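Local coordinates for protein 3-dehydroquinate dehydratase (Enterococcus faecalis, PDB 4PH6) that catalyses the cis-dehydration of 3-dehydroquinate to 3-dehydroshikimate through an imine intermediate, the third step of the chorismate pathway, at residues Leu47-Leu52 with Pro79-Phe84; Cys144-Gln149 with Ile171-Val176; Pro152-Ile157 with Leu187-Asn192; Pro202-Ser207 with Ser224-Gly229. All blocks are in the same frame, centred on the assembly; numbering follows the deposited sequence.

Interaction 1: Leu47-Leu52 with Pro79-Phe84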
loop_
_atom_site.group_PDB
_atom_site.type_symbol
_atom_site.label_atom_id
_atom_site.label_comp_id
_atom_site.label_asym_id
_atom_site.label_seq_id
_atom_site.Cartn_x
_atom_site.Cartn_y
_atom_site.Cartn_z
ATOM N N LEU A 47 -0.732 15.179 15.970
ATOM C CA LEU A 47 -0.401 15.078 17.373
ATOM C C LEU A 47 1.021 14.601 17.604
ATOM O O LEU A 47 1.746 14.301 16.664
ATOM C CB LEU A 47 -1.408 14.178 18.115
ATOM C CG LEU A 47 -1.744 12.727 17.784
ATOM C CD1 LEU A 47 -2.566 12.135 18.934
ATOM C CD2 LEU A 47 -2.514 12.626 16.475
ATOM N N VAL A 48 1.401 14.572 18.877
ATOM C CA VAL A 48 2.771 14.334 19.306
ATOM C C VAL A 48 2.812 13.244 20.365
ATOM O O VAL A 48 2.058 13.299 21.337
ATOM C CB VAL A 48 3.401 15.616 19.895
ATOM C CG1 VAL A 48 4.742 15.311 20.535
ATOM C CG2 VAL A 48 3.514 16.686 18.818
ATOM N N GLU A 49 3.682 12.255 20.183
ATOM C CA GLU A 49 3.884 11.245 21.206
ATOM C C GLU A 49 5.238 11.437 21.872
ATOM O O GLU A 49 6.282 11.314 21.232
ATOM C CB GLU A 49 3.782 9.832 20.623
ATOM C CG GLU A 49 4.067 8.742 21.646
ATOM C CD GLU A 49 4.259 7.355 21.020
ATOM O OE1 GLU A 49 3.570 6.403 21.464
ATOM O OE2 GLU A 49 5.101 7.223 20.093
ATOM N N TRP A 50 5.241 11.734 23.161
ATOM C CA TRP A 50 6.511 11.798 23.863
ATOM C C TRP A 50 6.824 10.409 24.416
ATOM O O TRP A 50 6.074 9.871 25.233
ATOM C CB TRP A 50 6.481 12.855 24.977
ATOM C CG TRP A 50 7.715 12.859 25.802
ATOM C CD1 TRP A 50 8.959 12.435 25.428
ATOM C CD2 TRP A 50 7.833 13.283 27.167
ATOM N NE1 TRP A 50 9.839 12.581 26.467
ATOM C CE2 TRP A 50 9.171 13.099 27.547
ATOM C CE3 TRP A 50 6.928 13.802 28.100
ATOM C CZ2 TRP A 50 9.630 13.412 28.821
ATOM C CZ3 TRP A 50 7.383 14.113 29.357
ATOM C CH2 TRP A 50 8.723 13.923 29.710
ATOM N N ARG A 51 7.909 9.806 23.947
ATOM C CA ARG A 51 8.293 8.488 24.442
ATOM C C ARG A 51 9.097 8.594 25.743
ATOM O O ARG A 51 10.262 8.970 25.736
ATOM C CB ARG A 51 9.086 7.721 23.379
ATOM C CG ARG A 51 8.239 7.186 22.215
ATOM C CD ARG A 51 7.482 5.926 22.592
ATOM N NE ARG A 51 8.395 4.879 23.040
ATOM C CZ ARG A 51 9.011 4.016 22.232
ATOM N NH1 ARG A 51 8.813 4.071 20.916
ATOM N NH2 ARG A 51 9.827 3.099 22.742
ATOM N N LEU A 52 8.451 8.234 26.846
ATOM C CA LEU A 52 9.020 8.348 28.190
ATOM C C LEU A 52 10.237 7.470 28.428
ATOM O O LEU A 52 11.155 7.854 29.157
ATOM C CB LEU A 52 7.952 8.005 29.241
ATOM C CG LEU A 52 6.793 8.997 29.265
ATOM C CD1 LEU A 52 5.821 8.661 30.371
ATOM C CD2 LEU A 52 7.328 10.424 29.421
ATOM N N PRO A 79 -2.630 17.570 20.400
ATOM C CA PRO A 79 -2.771 16.586 21.479
ATOM C C PRO A 79 -1.445 15.966 21.853
ATOM O O PRO A 79 -0.623 15.683 20.983
ATOM C CB PRO A 79 -3.710 15.533 20.885
ATOM C CG PRO A 79 -4.514 16.309 19.834
ATOM C CD PRO A 79 -3.546 17.316 19.271
ATOM N N LEU A 80 -1.242 15.782 23.149
ATOM C CA LEU A 80 -0.047 15.147 23.664
ATOM C C LEU A 80 -0.358 13.749 24.196
ATOM O O LEU A 80 -1.052 13.583 25.205
ATOM C CB LEU A 80 0.590 16.002 24.758
ATOM C CG LEU A 80 1.766 15.313 25.459
ATOM C CD1 LEU A 80 2.842 14.901 24.426
ATOM C CD2 LEU A 80 2.370 16.191 26.536
ATOM N N LEU A 81 0.170 12.762 23.482
ATOM C CA LEU A 81 0.175 11.369 23.900
ATOM C C LEU A 81 1.457 11.053 24.667
ATOM O O LEU A 81 2.568 11.356 24.198
ATOM C CB LEU A 81 0.046 10.448 22.673
ATOM C CG LEU A 81 0.259 8.941 22.820
ATOM C CD1 LEU A 81 -0.782 8.289 23.751
ATOM C CD2 LEU A 81 0.265 8.236 21.427
ATOM N N LEU A 82 1.303 10.445 25.841
ATOM C CA LEU A 82 2.448 10.013 26.637
ATOM C C LEU A 82 2.518 8.491 26.630
ATOM O O LEU A 82 1.507 7.804 26.819
ATOM C CB LEU A 82 2.353 10.550 28.069
ATOM C CG LEU A 82 2.491 12.073 28.242
ATOM C CD1 LEU A 82 2.584 12.462 29.713
ATOM C CD2 LEU A 82 3.692 12.605 27.497
ATOM N N THR A 83 3.714 7.968 26.419
ATOM C CA THR A 83 3.918 6.529 26.274
ATOM C C THR A 83 5.175 6.083 26.982
ATOM O O THR A 83 6.249 6.584 26.680
ATOM C CB THR A 83 4.061 6.127 24.779
ATOM O OG1 THR A 83 2.837 6.380 24.075
ATOM C CG2 THR A 83 4.455 4.673 24.635
ATOM N N PHE A 84 5.059 5.152 27.911
ATOM C CA PHE A 84 6.244 4.426 28.363
ATOM C C PHE A 84 6.251 3.044 27.719
ATOM O O PHE A 84 5.577 2.136 28.203
ATOM C CB PHE A 84 6.295 4.299 29.895
ATOM C CG PHE A 84 7.628 3.813 30.409
ATOM C CD1 PHE A 84 8.601 4.717 30.817
ATOM C CD2 PHE A 84 7.920 2.460 30.464
ATOM C CE1 PHE A 84 9.840 4.278 31.267
ATOM C CE2 PHE A 84 9.166 2.013 30.916
ATOM C CZ PHE A 84 10.121 2.924 31.311
#

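Interaction 2: Cys144-Gln149 with Ile171-Val176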
loop_
_atom_site.group_PDB
_atom_site.type_symbol
_atom_site.label_atom_id
_atom_site.label_comp_id
_atom_site.label_asym_id
_atom_site.label_seq_id
_atom_site.Cartn_x
_atom_site.Cartn_y
_atom_site.Cartn_z
ATOM N N CYS A 144 -2.749 -0.936 23.956
ATOM C CA CYS A 144 -1.864 -1.237 22.857
ATOM C C CYS A 144 -1.048 -2.488 23.066
ATOM O O CYS A 144 -0.786 -2.912 24.197
ATOM C CB CYS A 144 -0.932 -0.064 22.629
ATOM S SG CYS A 144 -0.003 0.283 24.100
ATOM N N ASN A 145 -0.633 -3.066 21.949
ATOM C CA ASN A 145 0.226 -4.232 21.989
ATOM C C ASN A 145 1.259 -4.170 20.874
ATOM O O ASN A 145 0.969 -3.731 19.768
ATOM C CB ASN A 145 -0.609 -5.511 21.896
ATOM C CG ASN A 145 0.243 -6.752 21.756
ATOM O OD1 ASN A 145 0.170 -7.444 20.755
ATOM N ND2 ASN A 145 1.084 -7.018 22.755
ATOM N N HIS A 146 2.477 -4.589 21.180
ATOM C CA HIS A 146 3.547 -4.594 20.194
ATOM C C HIS A 146 4.285 -5.905 20.215
ATOM O O HIS A 146 4.746 -6.346 21.267
ATOM C CB HIS A 146 4.548 -3.471 20.459
ATOM C CG HIS A 146 3.933 -2.112 20.446
ATOM N ND1 HIS A 146 3.242 -1.612 21.521
ATOM C CD2 HIS A 146 3.890 -1.167 19.484
ATOM C CE1 HIS A 146 2.790 -0.402 21.215
ATOM N NE2 HIS A 146 3.186 -0.109 19.993
ATOM N N ASP A 147 4.410 -6.518 19.045
ATOM C CA ASP A 147 5.274 -7.675 18.885
ATOM C C ASP A 147 6.348 -7.330 17.872
ATOM O O ASP A 147 6.055 -7.228 16.689
ATOM C CB ASP A 147 4.478 -8.888 18.426
ATOM C CG ASP A 147 5.244 -10.189 18.605
ATOM O OD1 ASP A 147 6.482 -10.195 18.428
ATOM O OD2 ASP A 147 4.602 -11.204 18.920
ATOM N N PHE A 148 7.588 -7.163 18.326
ATOM C CA PHE A 148 8.652 -6.709 17.434
ATOM C C PHE A 148 9.472 -7.861 16.870
ATOM O O PHE A 148 10.483 -7.635 16.199
ATOM C CB PHE A 148 9.570 -5.689 18.137
ATOM C CG PHE A 148 10.399 -6.256 19.265
ATOM C CD1 PHE A 148 11.684 -6.733 19.036
ATOM C CD2 PHE A 148 9.911 -6.271 20.567
ATOM C CE1 PHE A 148 12.461 -7.240 20.084
ATOM C CE2 PHE A 148 10.681 -6.779 21.618
ATOM C CZ PHE A 148 11.955 -7.263 21.374
ATOM N N GLN A 149 9.020 -9.090 17.107
ATOM C CA GLN A 149 9.728 -10.261 16.589
ATOM C C GLN A 149 8.975 -10.967 15.463
ATOM O O GLN A 149 9.589 -11.508 14.543
ATOM C CB GLN A 149 10.011 -11.253 17.719
ATOM C CG GLN A 149 10.989 -10.724 18.749
ATOM C CD GLN A 149 11.155 -11.656 19.934
ATOM O OE1 GLN A 149 10.285 -12.484 20.226
ATOM N NE2 GLN A 149 12.275 -11.518 20.633
ATOM N N ILE A 171 -8.938 3.974 22.281
ATOM C CA ILE A 171 -8.291 3.684 21.017
ATOM C C ILE A 171 -7.498 2.384 21.179
ATOM O O ILE A 171 -6.771 2.210 22.160
ATOM C CB ILE A 171 -7.377 4.847 20.572
ATOM C CG1 ILE A 171 -8.196 6.128 20.348
ATOM C CG2 ILE A 171 -6.627 4.491 19.315
ATOM C CD1 ILE A 171 -7.348 7.349 20.010
ATOM N N CYS A 172 -7.684 1.454 20.248
ATOM C CA CYS A 172 -6.997 0.165 20.308
ATOM C C CYS A 172 -5.860 0.157 19.293
ATOM O O CYS A 172 -6.067 0.496 18.137
ATOM C CB CYS A 172 -7.959 -0.978 20.020
ATOM S SG CYS A 172 -9.460 -0.944 21.010
ATOM N N LYS A 173 -4.670 -0.239 19.730
ATOM C CA LYS A 173 -3.494 -0.181 18.889
ATOM C C LYS A 173 -2.690 -1.479 18.930
ATOM O O LYS A 173 -2.504 -2.075 19.989
ATOM C CB LYS A 173 -2.604 0.996 19.308
ATOM C CG LYS A 173 -1.253 1.056 18.619
ATOM C CD LYS A 173 -0.311 1.987 19.373
ATOM C CE LYS A 173 1.084 1.962 18.775
ATOM N NZ LYS A 173 2.099 2.612 19.646
ATOM N N ILE A 174 -2.203 -1.912 17.774
ATOM C CA ILE A 174 -1.322 -3.066 17.734
ATOM C C ILE A 174 -0.276 -2.890 16.647
ATOM O O ILE A 174 -0.575 -2.455 15.541
ATOM C CB ILE A 174 -2.099 -4.400 17.510
ATOM C CG1 ILE A 174 -1.172 -5.599 17.691
ATOM C CG2 ILE A 174 -2.763 -4.464 16.136
ATOM C CD1 ILE A 174 -1.901 -6.930 17.838
ATOM N N ALA A 175 0.964 -3.217 16.975
ATOM C CA ALA A 175 2.032 -3.206 15.997
ATOM C C ALA A 175 2.644 -4.598 15.954
ATOM O O ALA A 175 2.896 -5.208 16.998
ATOM C CB ALA A 175 3.088 -2.134 16.338
ATOM N N VAL A 176 2.854 -5.112 14.749
ATOM C CA VAL A 176 3.448 -6.430 14.598
ATOM C C VAL A 176 4.613 -6.379 13.625
ATOM O O VAL A 176 4.697 -5.493 12.799
ATOM C CB VAL A 176 2.421 -7.449 14.115
ATOM C CG1 VAL A 176 1.275 -7.576 15.137
ATOM C CG2 VAL A 176 1.898 -7.064 12.727
#

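Interaction 3: Pro152-Ile157 with Leu187-Asn192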
loop_
_atom_site.group_PDB
_atom_site.type_symbol
_atom_site.label_atom_id
_atom_site.label_comp_id
_atom_site.label_asym_id
_atom_site.label_seq_id
_atom_site.Cartn_x
_atom_site.Cartn_y
_atom_site.Cartn_z
ATOM N N PRO A 152 1.529 -12.389 14.728
ATOM C CA PRO A 152 0.589 -13.425 15.176
ATOM C C PRO A 152 -0.411 -13.725 14.069
ATOM O O PRO A 152 -0.471 -12.992 13.079
ATOM C CB PRO A 152 -0.112 -12.788 16.386
ATOM C CG PRO A 152 0.708 -11.578 16.739
ATOM C CD PRO A 152 1.353 -11.128 15.464
ATOM N N SER A 153 -1.196 -14.777 14.240
ATOM C CA SER A 153 -2.215 -15.097 13.258
ATOM C C SER A 153 -3.210 -13.957 13.167
ATOM O O SER A 153 -3.350 -13.163 14.107
ATOM C CB SER A 153 -2.942 -16.390 13.620
ATOM O OG SER A 153 -3.836 -16.155 14.691
ATOM N N GLN A 154 -3.902 -13.880 12.036
ATOM C CA GLN A 154 -4.931 -12.879 11.856
ATOM C C GLN A 154 -5.951 -12.880 13.006
ATOM O O GLN A 154 -6.341 -11.816 13.487
ATOM C CB GLN A 154 -5.646 -13.090 10.526
ATOM C CG GLN A 154 -6.929 -12.287 10.422
ATOM C CD GLN A 154 -7.476 -12.250 9.012
ATOM O OE1 GLN A 154 -6.798 -12.655 8.074
ATOM N NE2 GLN A 154 -8.688 -11.737 8.855
ATOM N N GLU A 155 -6.367 -14.072 13.441
ATOM C CA GLU A 155 -7.363 -14.199 14.491
ATOM C C GLU A 155 -6.838 -13.656 15.814
ATOM O O GLU A 155 -7.577 -13.045 16.578
ATOM C CB GLU A 155 -7.802 -15.658 14.662
ATOM C CG GLU A 155 -8.516 -16.215 13.439
ATOM C CD GLU A 155 -7.539 -16.680 12.363
ATOM O OE1 GLU A 155 -6.565 -17.380 12.712
ATOM O OE2 GLU A 155 -7.711 -16.312 11.178
ATOM N N GLU A 156 -5.561 -13.880 16.079
ATOM C CA GLU A 156 -4.973 -13.451 17.338
ATOM C C GLU A 156 -4.824 -11.931 17.387
ATOM O O GLU A 156 -5.051 -11.325 18.425
ATOM C CB GLU A 156 -3.628 -14.153 17.563
ATOM C CG GLU A 156 -2.853 -13.684 18.780
ATOM C CD GLU A 156 -3.612 -13.860 20.084
ATOM O OE1 GLU A 156 -3.314 -13.103 21.035
ATOM O OE2 GLU A 156 -4.499 -14.749 20.156
ATOM N N ILE A 157 -4.467 -11.319 16.264
ATOM C CA ILE A 157 -4.419 -9.859 16.158
ATOM C C ILE A 157 -5.813 -9.276 16.402
ATOM O O ILE A 157 -5.976 -8.306 17.151
ATOM C CB ILE A 157 -3.884 -9.412 14.781
ATOM C CG1 ILE A 157 -2.497 -10.028 14.532
ATOM C CG2 ILE A 157 -3.831 -7.877 14.692
ATOM C CD1 ILE A 157 -1.883 -9.751 13.169
ATOM N N LEU A 187 -1.598 -8.742 8.866
ATOM C CA LEU A 187 -1.861 -7.494 9.578
ATOM C C LEU A 187 -2.944 -6.645 8.887
ATOM O O LEU A 187 -3.888 -6.200 9.536
ATOM C CB LEU A 187 -0.561 -6.691 9.723
ATOM C CG LEU A 187 -0.589 -5.415 10.575
ATOM C CD1 LEU A 187 -0.994 -4.199 9.741
ATOM C CD2 LEU A 187 -1.511 -5.577 11.788
ATOM N N LEU A 188 -2.802 -6.400 7.585
ATOM C CA LEU A 188 -3.780 -5.580 6.866
ATOM C C LEU A 188 -5.191 -6.181 6.935
ATOM O O LEU A 188 -6.154 -5.465 7.177
ATOM C CB LEU A 188 -3.353 -5.382 5.408
ATOM C CG LEU A 188 -2.098 -4.531 5.208
ATOM C CD1 LEU A 188 -1.652 -4.509 3.759
ATOM C CD2 LEU A 188 -2.357 -3.122 5.702
ATOM N N SER A 189 -5.304 -7.492 6.741
ATOM C CA SER A 189 -6.593 -8.197 6.842
ATOM C C SER A 189 -7.201 -8.176 8.245
ATOM O O SER A 189 -8.406 -8.007 8.410
ATOM C CB SER A 189 -6.440 -9.652 6.412
ATOM O OG SER A 189 -6.233 -9.741 5.025
ATOM N N ALA A 190 -6.352 -8.399 9.241
ATOM C CA ALA A 190 -6.752 -8.320 10.641
ATOM C C ALA A 190 -7.345 -6.945 10.934
ATOM O O ALA A 190 -8.386 -6.817 11.599
ATOM C CB ALA A 190 -5.562 -8.596 11.550
ATOM N N THR A 191 -6.678 -5.926 10.416
ATOM C CA THR A 191 -7.149 -4.547 10.530
ATOM C C THR A 191 -8.525 -4.390 9.877
ATOM O O THR A 191 -9.430 -3.820 10.483
ATOM C CB THR A 191 -6.161 -3.541 9.876
ATOM O OG1 THR A 191 -4.877 -3.646 10.502
ATOM C CG2 THR A 191 -6.678 -2.093 9.998
ATOM N N ASN A 192 -8.678 -4.894 8.653
ATOM C CA ASN A 192 -9.952 -4.764 7.936
ATOM C C ASN A 192 -11.106 -5.509 8.630
ATOM O O ASN A 192 -12.167 -4.939 8.833
ATOM C CB ASN A 192 -9.824 -5.253 6.484
ATOM C CG ASN A 192 -11.098 -4.991 5.664
ATOM O OD1 ASN A 192 -11.486 -3.837 5.443
ATOM N ND2 ASN A 192 -11.744 -6.060 5.209
#

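Interaction 4: Pro202-Ser207 with Ser224-Gly229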
loop_
_atom_site.group_PDB
_atom_site.type_symbol
_atom_site.label_atom_id
_atom_site.label_comp_id
_atom_site.label_asym_id
_atom_site.label_seq_id
_atom_site.Cartn_x
_atom_site.Cartn_y
_atom_site.Cartn_z
ATOM N N PRO A 202 -12.115 3.699 17.608
ATOM C CA PRO A 202 -11.031 3.725 16.627
ATOM C C PRO A 202 -9.942 2.696 16.922
ATOM O O PRO A 202 -9.647 2.419 18.084
ATOM C CB PRO A 202 -10.481 5.159 16.760
ATOM C CG PRO A 202 -11.624 5.946 17.215
ATOM C CD PRO A 202 -12.350 5.041 18.177
ATOM N N ILE A 203 -9.352 2.142 15.870
ATOM C CA ILE A 203 -8.251 1.219 16.022
ATOM C C ILE A 203 -7.057 1.724 15.240
ATOM O O ILE A 203 -7.198 2.508 14.292
ATOM C CB ILE A 203 -8.601 -0.203 15.549
ATOM C CG1 ILE A 203 -8.875 -0.207 14.050
ATOM C CG2 ILE A 203 -9.792 -0.748 16.334
ATOM C CD1 ILE A 203 -8.963 -1.586 13.455
ATOM N N VAL A 204 -5.883 1.284 15.674
ATOM C CA VAL A 204 -4.616 1.702 15.110
ATOM C C VAL A 204 -3.749 0.482 14.916
ATOM O O VAL A 204 -3.476 -0.254 15.869
ATOM C CB VAL A 204 -3.886 2.694 16.022
ATOM C CG1 VAL A 204 -2.509 3.080 15.430
ATOM C CG2 VAL A 204 -4.757 3.925 16.286
ATOM N N THR A 205 -3.325 0.245 13.688
ATOM C CA THR A 205 -2.491 -0.917 13.420
ATOM C C THR A 205 -1.332 -0.558 12.540
ATOM O O THR A 205 -1.383 0.420 11.784
ATOM C CB THR A 205 -3.259 -2.041 12.724
ATOM O OG1 THR A 205 -3.544 -1.634 11.382
ATOM C CG2 THR A 205 -4.577 -2.368 13.474
ATOM N N MET A 206 -0.281 -1.357 12.626
ATOM C CA MET A 206 0.810 -1.216 11.681
ATOM C C MET A 206 1.653 -2.472 11.634
ATOM O O MET A 206 1.803 -3.194 12.623
ATOM C CB MET A 206 1.680 0.001 12.011
ATOM C CG MET A 206 2.497 -0.124 13.267
ATOM S SD MET A 206 2.215 1.294 14.333
ATOM C CE MET A 206 0.531 0.952 14.826
ATOM N N SER A 207 2.146 -2.733 10.435
ATOM C CA SER A 207 3.129 -3.753 10.164
ATOM C C SER A 207 4.490 -3.059 10.105
ATOM O O SER A 207 4.699 -2.159 9.285
ATOM C CB SER A 207 2.781 -4.467 8.856
ATOM O OG SER A 207 3.767 -5.399 8.477
ATOM N N SER A 224 -7.403 2.017 9.886
ATOM C CA SER A 224 -6.433 2.370 10.915
ATOM C C SER A 224 -6.440 3.892 11.098
ATOM O O SER A 224 -6.175 4.633 10.154
ATOM C CB SER A 224 -5.044 1.855 10.523
ATOM O OG SER A 224 -4.075 2.158 11.510
ATOM N N ALA A 225 -6.749 4.367 12.304
ATOM C CA ALA A 225 -7.035 5.792 12.489
ATOM C C ALA A 225 -5.824 6.676 12.836
ATOM O O ALA A 225 -5.915 7.910 12.781
ATOM C CB ALA A 225 -8.102 5.954 13.539
ATOM N N LEU A 226 -4.703 6.064 13.192
ATOM C CA LEU A 226 -3.477 6.823 13.439
ATOM C C LEU A 226 -2.281 6.200 12.722
ATOM O O LEU A 226 -2.198 4.983 12.563
ATOM C CB LEU A 226 -3.186 6.921 14.942
ATOM C CG LEU A 226 -4.134 7.718 15.847
ATOM C CD1 LEU A 226 -3.639 7.651 17.279
ATOM C CD2 LEU A 226 -4.289 9.191 15.383
ATOM N N THR A 227 -1.361 7.043 12.280
ATOM C CA THR A 227 -0.133 6.564 11.680
ATOM C C THR A 227 1.034 7.372 12.251
ATOM O O THR A 227 0.903 8.562 12.547
ATOM C CB THR A 227 -0.186 6.646 10.122
ATOM O OG1 THR A 227 1.037 6.156 9.560
ATOM C CG2 THR A 227 -0.454 8.085 9.633
ATOM N N PHE A 228 2.170 6.716 12.437
ATOM C CA PHE A 228 3.296 7.330 13.127
ATOM C C PHE A 228 4.399 7.702 12.143
ATOM O O PHE A 228 4.803 6.890 11.303
ATOM C CB PHE A 228 3.820 6.386 14.215
ATOM C CG PHE A 228 2.966 6.361 15.471
ATOM C CD1 PHE A 228 1.642 5.937 15.426
ATOM C CD2 PHE A 228 3.494 6.749 16.699
ATOM C CE1 PHE A 228 0.864 5.913 16.570
ATOM C CE2 PHE A 228 2.718 6.720 17.848
ATOM C CZ PHE A 228 1.406 6.305 17.779
ATOM N N GLY A 229 4.861 8.943 12.231
ATOM C CA GLY A 229 5.871 9.450 11.324
ATOM C C GLY A 229 7.000 10.142 12.052
ATOM O O GLY A 229 6.766 10.943 12.965
HETATM O O HOH W 1 -0.622 3.355 11.435
#

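Interaction 1: Leu47-Leu52 with Pro79-Phe84
Thr-83 OG1 donates to Glu-49 OE1 over 2.7 Å, the shortest polar bond between two neighbouring parallel strands of the (beta/alpha)8 barrel, which helix 61-73 joins as a beta-alpha-beta crossover. The hydroxyl meets the carboxylate on its anti side, 27° out of its plane. Glu-49 reaches it by setting CG anti to the backbone N (chi1 177°) and running on alongside Leu-81, whose CD2 lies 3.8 Å from Glu-49 CG. Thr-83 CG2 leans on Arg-51 CD, while the guanidinium beyond is engaged by Asp-53. Since Glu-49, Trp-50 and Arg-51 are predicted to bind 3-dehydroquinate, Thr-83 is probably a second-shell residue that restrains the rotation of the carboxylate.

Five backbone hydrogen bonds tie the strands together, from Val-48 N to Pro-79 O at one end to Leu-52 N and Thr-83 O, 2.8 Å apart, at the other. The face carrying Val-48, Trp-50, Leu-80 and Leu-82 is apolar, with Trp-50 and Leu-80 packed on helix 61-73. Here Leu-82 CD2 comes within 3.5 Å of Trp-50 CE3, and Leu-52 CD2 sits above one face of the same indole, displaced toward its rim.

Interaction 2: Cys144-Gln149 with Ile171-Val176
Lys-173 is drawn out straight, with CG anti to the backbone N (chi1 172°) and every later bond close to trans, whereas His-146 turns CG anti to its own carbonyl carbon (chi1 -59°). The two torsion choices converge. Lys-173 pairs in the sheet with Cys-144, so its chain runs forward past Cys-144 CB, 3.9 Å from Lys-173 CD, to bring its amine to the imidazole of the next residue on that face. Lys-173 NZ then donates to His-146 NE2 at 3.0 Å, approaching the ring edge almost exactly in its plane. Lys-173 CE follows closely behind, and the methyl of Ala-175 approaches the ring obliquely, CB lying 3.4 Å from His-146 CD2.

Behind this meeting the strands are almost exactly parallel and share three backbone hydrogen bonds. Asn-145 supplies two of them: its N donates to Lys-173 O, and its O receives Ala-175 N at 2.8 Å. On the reverse face the Asn-145 amide lies alongside Ile-174, OD1 being 3.6 Å from Ile-174 CD1, and that oxygen accepts a hydrogen bond from Arg-160 of helix 154-166, the crossover helix joining these strands. Arg-85, predicted to bind the substrate, lies beside both Lys-173 and His-146.

Lys-173 is the predicted Schiff-base residue and His-146 the predicted proton donor/acceptor of this type I dehydroquinase. Their direct bond is consistent with a Schiff-base lysine and a proton-transferring histidine working side by side on one substrate.

Interaction 3: Pro152-Ile157 with Leu187-Asn192
Leu-187 opens the contact by offering its backbone to Ile-157, whose CD1 lies 4.2 Å from Leu-187 CA; the branch tips meet more loosely, with Ile-157 CG2 and Leu-187 CD2 4.4 Å apart. Leu-187 also packs against Val-176, so it fills the layer between helix and barrel strands. At Ser-189 the partner changes. Gln-154 extends across from the first turn of helix 154-166, CG anti to its backbone N (chi1 167°), and lays its amide by the serine, with OE1 3.5 Å from Ser-189 CB. The amide nitrogen, Gln-154 NE2, hydrogen-bonds Glu-193, one turn further along helix 181-197, which helps to fix the reach of the glutamine.

Ala-190 carries the centre. Its CB points at Ile-157 and sits 3.7 Å from CG2, while the aliphatic part of Gln-154 passes on another side; the small methyl lets the helices approach closely. Thr-191 turns away to Thr-205 of the barrel, and Asn-192 hydrogen-bonds Thr-182 of the second subunit. In segment 152-157, Ser-153 is the N-cap, its OG accepting from Glu-156 N at 3.2 Å. Such packing of successive outer helices, with no polar bond between the two segments, belongs to the helical shell of a (beta/alpha)8 barrel.

Interaction 4: Pro202-Ser207 with Ser224-Gly229
Val-204 and Leu-226 make the tight apolar part of this contact, where strand 203-207 approaches strand 226-228 as the eighth strand of the barrel comes round beside the seventh. Val-204 CG2 rests 3.6 Å from Leu-226 CB, and Val-204 CG1, anti to its backbone N, touches the carbonyl Leu-226 O at 3.5 Å. Close by, Ala-225 N donates to Ile-203 O at 2.8 Å in a nearly straight bond (166°), and the methyl of Ala-225 reaches Pro-202.

Ser-224 extends the grip with its side chain. Its OG, anti to the backbone N (chi1 -179°), is carried to Thr-205 N, which donates to it over 3.0 Å with an essentially linear N-H (178°). The hydroxyl appears to stand in for the carbonyl that a regular strand neighbour would offer. Thr-205 OG1 belongs to another bond, with Thr-191 of helix 181-197.

Beyond Val-204 the two backbones part, and the contact becomes looser and a water enters it. This water sits between them, donating to Thr-205 O at 3.1 Å; its second bond, to Leu-226 O, is unusually short and its length doubtful.

Chemically, then, the barrel appears to close here without a full ladder of backbone bonds: one amide-carbonyl bond, a serine hydroxyl and probably a bridging water answer the polar groups of separating strands.

Interactions 1, 2 and 4 belong to one barrel wall, and interaction 3 lies in the helical shell outside it. Interactions 1 and 2 have centres about 16 Å apart, yet their side chains converge on the predicted active site, where the nearest side-chain atoms of Glu-49 and Lys-173 are about 4 Å apart. Interaction 4 touches both: Phe-228 CE2 lies 3.3 Å from Glu-49 OE2, and Ile-174 N is 2.8 Å from Val-204 O, a probable hydrogen bond between adjacent strands. Interaction 3 backs interaction 2 through Ile-157 CG2, 3.8 Å from Ile-174 CD1. It also meets interaction 4 where Thr-191 and Thr-205 join their hydroxyls.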